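Local coordinates for protein pyridoxamine 5-phosphate-dependent dehydrase (Escherichia coli, PDB 3B8X) that removes the C3'-hydroxyl group of GDP-4-keto-6-deoxy-D-mannose by a combined transamination and deoxygenation on the way to L-colitose of the O-antigen, at residues W90-T93 with Y94-L97. The protein carries 1 engineered substitution. Residues are numbered along the deposited sequence; the frame is centred on the assembly and turned at random.
Sequences WSTT and YYPL. With G4M ([(2R,3S,4R,5R)-5-(2-amino-6-oxo-1,6-dihydro-9H-purin-9-yl)-3,4-dihydroxytetrahydrofuran-2-yl]methyl (2R,3S,4S,5S,6R)-3,4-dihydroxy-5-[({3-hydroxy-2-methyl-5-[(phosphonooxy)methyl]pyridin-4-yl}methyl)amino]-6-methyltetrahydro-2H-pyran-2-yl dihydrogen diphosphate), chain O.
Ser91 O grips two backbone donors in the first turn of helix 91-99: Tyr95 N at 3.2 Å, and Tyr94 N by a weak, bent bond of 126°. The helix is the crossover of a beta-alpha-beta unit between strands 82-86 and 103-107, and Trp90, at its N-cap position, lies against the pyridine part of G4M in this protein of the DegT/DnrJ/EryC1 family. The same Ser91 O lies 3.5 Å above the plane of the Tyr95 ring, over its centre, while Ser91 CB meets Tyr95 OH at 3.4 Å. Ser91 OG and Tyr95 OH both reach His217 O of the second subunit, so this face of the turn is tied to the dimer interface. Pro96 has no N-H to offer, and the helix kinks here; Thr92 O instead faces Pro96 CD at 3.2 Å and bonds Asn62 ND2. Thr93 OG1, held by Asp161 and weakly by Trp90 N, sits 3.8 Å from the pyridine N1L of G4M. Tyr94 CG lies beside its own backbone N (chi1 -56°), which brings CD2 within 3.3 Å of Trp90 O; its hydroxyl bonds Pro86 O. With CG of Trp90 anti to the backbone N (chi1 -173°), the indole spreads over the cofactor and sugar portions of G4M. G4M N4A, the nitrogen joining those portions, stands over the indole's centre, Ser91 OG lies off-centre above the opposite face, and Trp90 CD1 comes to 3.3 Å from G4M C5L of the pyridine.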
# COMPACT_ATOMS: atom_id res chain seq x y z
N TRP B 90 -16.35 5.92 1.54
CA TRP B 90 -15.00 6.46 1.55
C TRP B 90 -14.39 6.32 0.15
O TRP B 90 -14.78 5.46 -0.63
CB TRP B 90 -14.15 5.77 2.65
CG TRP B 90 -12.79 6.40 2.83
CD1 TRP B 90 -11.60 5.88 2.42
CD2 TRP B 90 -12.49 7.66 3.46
NE1 TRP B 90 -10.56 6.74 2.78
CE2 TRP B 90 -11.10 7.87 3.35
CE3 TRP B 90 -13.29 8.66 4.07
CZ2 TRP B 90 -10.47 9.00 3.87
CZ3 TRP B 90 -12.66 9.81 4.55
CH2 TRP B 90 -11.26 9.96 4.48
N SER B 91 -13.46 7.20 -0.16
CA SER B 91 -12.88 7.26 -1.49
C SER B 91 -12.30 5.92 -1.93
O SER B 91 -12.53 5.44 -3.05
CB SER B 91 -11.79 8.34 -1.50
OG SER B 91 -10.71 7.98 -0.64
N THR B 92 -11.55 5.31 -1.03
CA THR B 92 -10.91 4.02 -1.27
C THR B 92 -11.86 2.82 -1.24
O THR B 92 -11.43 1.70 -1.47
CB THR B 92 -9.61 3.79 -0.47
OG1 THR B 92 -9.89 3.75 0.93
CG2 THR B 92 -8.56 4.85 -0.77
N THR B 93 -13.15 3.05 -0.99
CA THR B 93 -14.16 2.02 -1.22
C THR B 93 -14.27 1.95 -2.78
O THR B 93 -14.29 0.85 -3.39
CB THR B 93 -15.53 2.42 -0.72
OG1 THR B 93 -15.44 2.69 0.68
CG2 THR B 93 -16.48 1.24 -0.91
N TYR B 94 -14.27 3.11 -3.41
CA TYR B 94 -14.42 3.22 -4.87
C TYR B 94 -13.23 2.96 -5.83
O TYR B 94 -13.40 2.39 -6.92
CB TYR B 94 -14.98 4.61 -5.17
CG TYR B 94 -16.27 4.89 -4.43
CD1 TYR B 94 -17.40 4.12 -4.67
CD2 TYR B 94 -16.32 5.89 -3.48
CE1 TYR B 94 -18.56 4.35 -3.94
CE2 TYR B 94 -17.47 6.17 -2.78
CZ TYR B 94 -18.59 5.41 -3.03
OH TYR B 94 -19.74 5.67 -2.30
N TYR B 95 -12.04 3.43 -5.46
CA TYR B 95 -10.90 3.36 -6.39
C TYR B 95 -10.53 1.97 -6.90
O TYR B 95 -10.22 1.81 -8.09
CB TYR B 95 -9.67 4.10 -5.85
CG TYR B 95 -9.85 5.59 -5.44
CD1 TYR B 95 -10.74 6.46 -6.09
CD2 TYR B 95 -9.13 6.11 -4.38
CE1 TYR B 95 -10.86 7.80 -5.70
CE2 TYR B 95 -9.24 7.43 -4.00
CZ TYR B 95 -10.11 8.26 -4.64
OH TYR B 95 -10.13 9.59 -4.25
N PRO B 96 -10.42 1.00 -5.98
CA PRO B 96 -10.00 -0.34 -6.40
C PRO B 96 -10.99 -0.80 -7.49
O PRO B 96 -10.69 -1.63 -8.32
CB PRO B 96 -10.15 -1.19 -5.12
CG PRO B 96 -10.11 -0.20 -3.98
CD PRO B 96 -10.66 1.11 -4.53
N LEU B 97 -12.20 -0.26 -7.49
CA LEU B 97 -13.18 -0.74 -8.45
C LEU B 97 -12.73 -0.29 -9.80
O LEU B 97 -12.67 -1.06 -10.75
CB LEU B 97 -14.58 -0.21 -8.10
CG LEU B 97 -15.13 -0.50 -6.69
CD1 LEU B 97 -16.57 -0.04 -6.63
CD2 LEU B 97 -15.04 -2.01 -6.34
OP3 G4M O . -8.04 4.99 6.58
PL G4M O . -7.93 3.50 6.06
OP1 G4M O . -7.01 3.37 4.73
OP2 G4M O . -7.32 2.58 7.22
OP4 G4M O . -9.43 2.93 5.80
C5B G4M O . -9.91 3.48 4.61
C5L G4M O . -11.39 3.43 4.66
C6L G4M O . -12.06 2.49 3.89
N1L G4M O . -13.37 2.47 3.88
C2L G4M O . -14.11 3.32 4.57
C2A G4M O . -15.62 3.27 4.47
C3L G4M O . -13.54 4.27 5.40
O3L G4M O . -14.35 5.15 6.03
C4L G4M O . -12.11 4.31 5.48
C4A G4M O . -11.43 5.26 6.27
N4A G4M O . -12.11 6.17 6.89
C4G G4M O . -11.43 7.05 7.77
C5G G4M O . -12.07 8.42 7.79
C6G G4M O . -13.57 8.32 8.01
O5G G4M O . -11.49 8.99 8.96
C3G G4M O . -9.96 7.25 7.36
O3G G4M O . -9.16 6.49 8.26
C2G G4M O . -9.58 8.75 7.50
O2G G4M O . -8.16 8.93 7.50
C1G G4M O . -10.12 9.32 8.79
O1G G4M O . -10.15 10.73 8.60
P2 G4M O . -9.78 11.68 9.82
O3P G4M O . -10.59 11.21 11.14
O4P G4M O . -10.34 13.16 9.47
OPP G4M O . -8.18 11.52 9.94
P G4M O . -7.50 12.60 10.92
O1P G4M O . -7.78 14.17 10.69
O2P G4M O . -5.96 12.28 10.62
O5' G4M O . -7.64 12.11 12.41
C5' G4M O . -8.80 12.63 13.01
C4' G4M O . -8.39 13.25 14.34
O4' G4M O . -7.42 12.39 15.00
C3' G4M O . -7.67 14.60 14.08
O3' G4M O . -7.96 15.42 15.20
C2' G4M O . -6.18 14.20 14.04
O2' G4M O . -5.39 15.30 14.49
C1' G4M O . -6.17 13.10 15.10
N9 G4M O . -5.04 12.18 14.91
C8 G4M O . -4.86 11.34 13.86
N7 G4M O . -3.76 10.65 14.07
C4 G4M O . -4.02 11.99 15.82
C5 G4M O . -3.18 10.99 15.27
C6 G4M O . -2.03 10.56 16.02
O6 G4M O . -1.26 9.70 15.64
N3 G4M O . -3.72 12.54 17.00
C2 G4M O . -2.65 12.15 17.66
N1 G4M O . -1.80 11.18 17.20
N2 G4M O . -2.36 12.74 18.85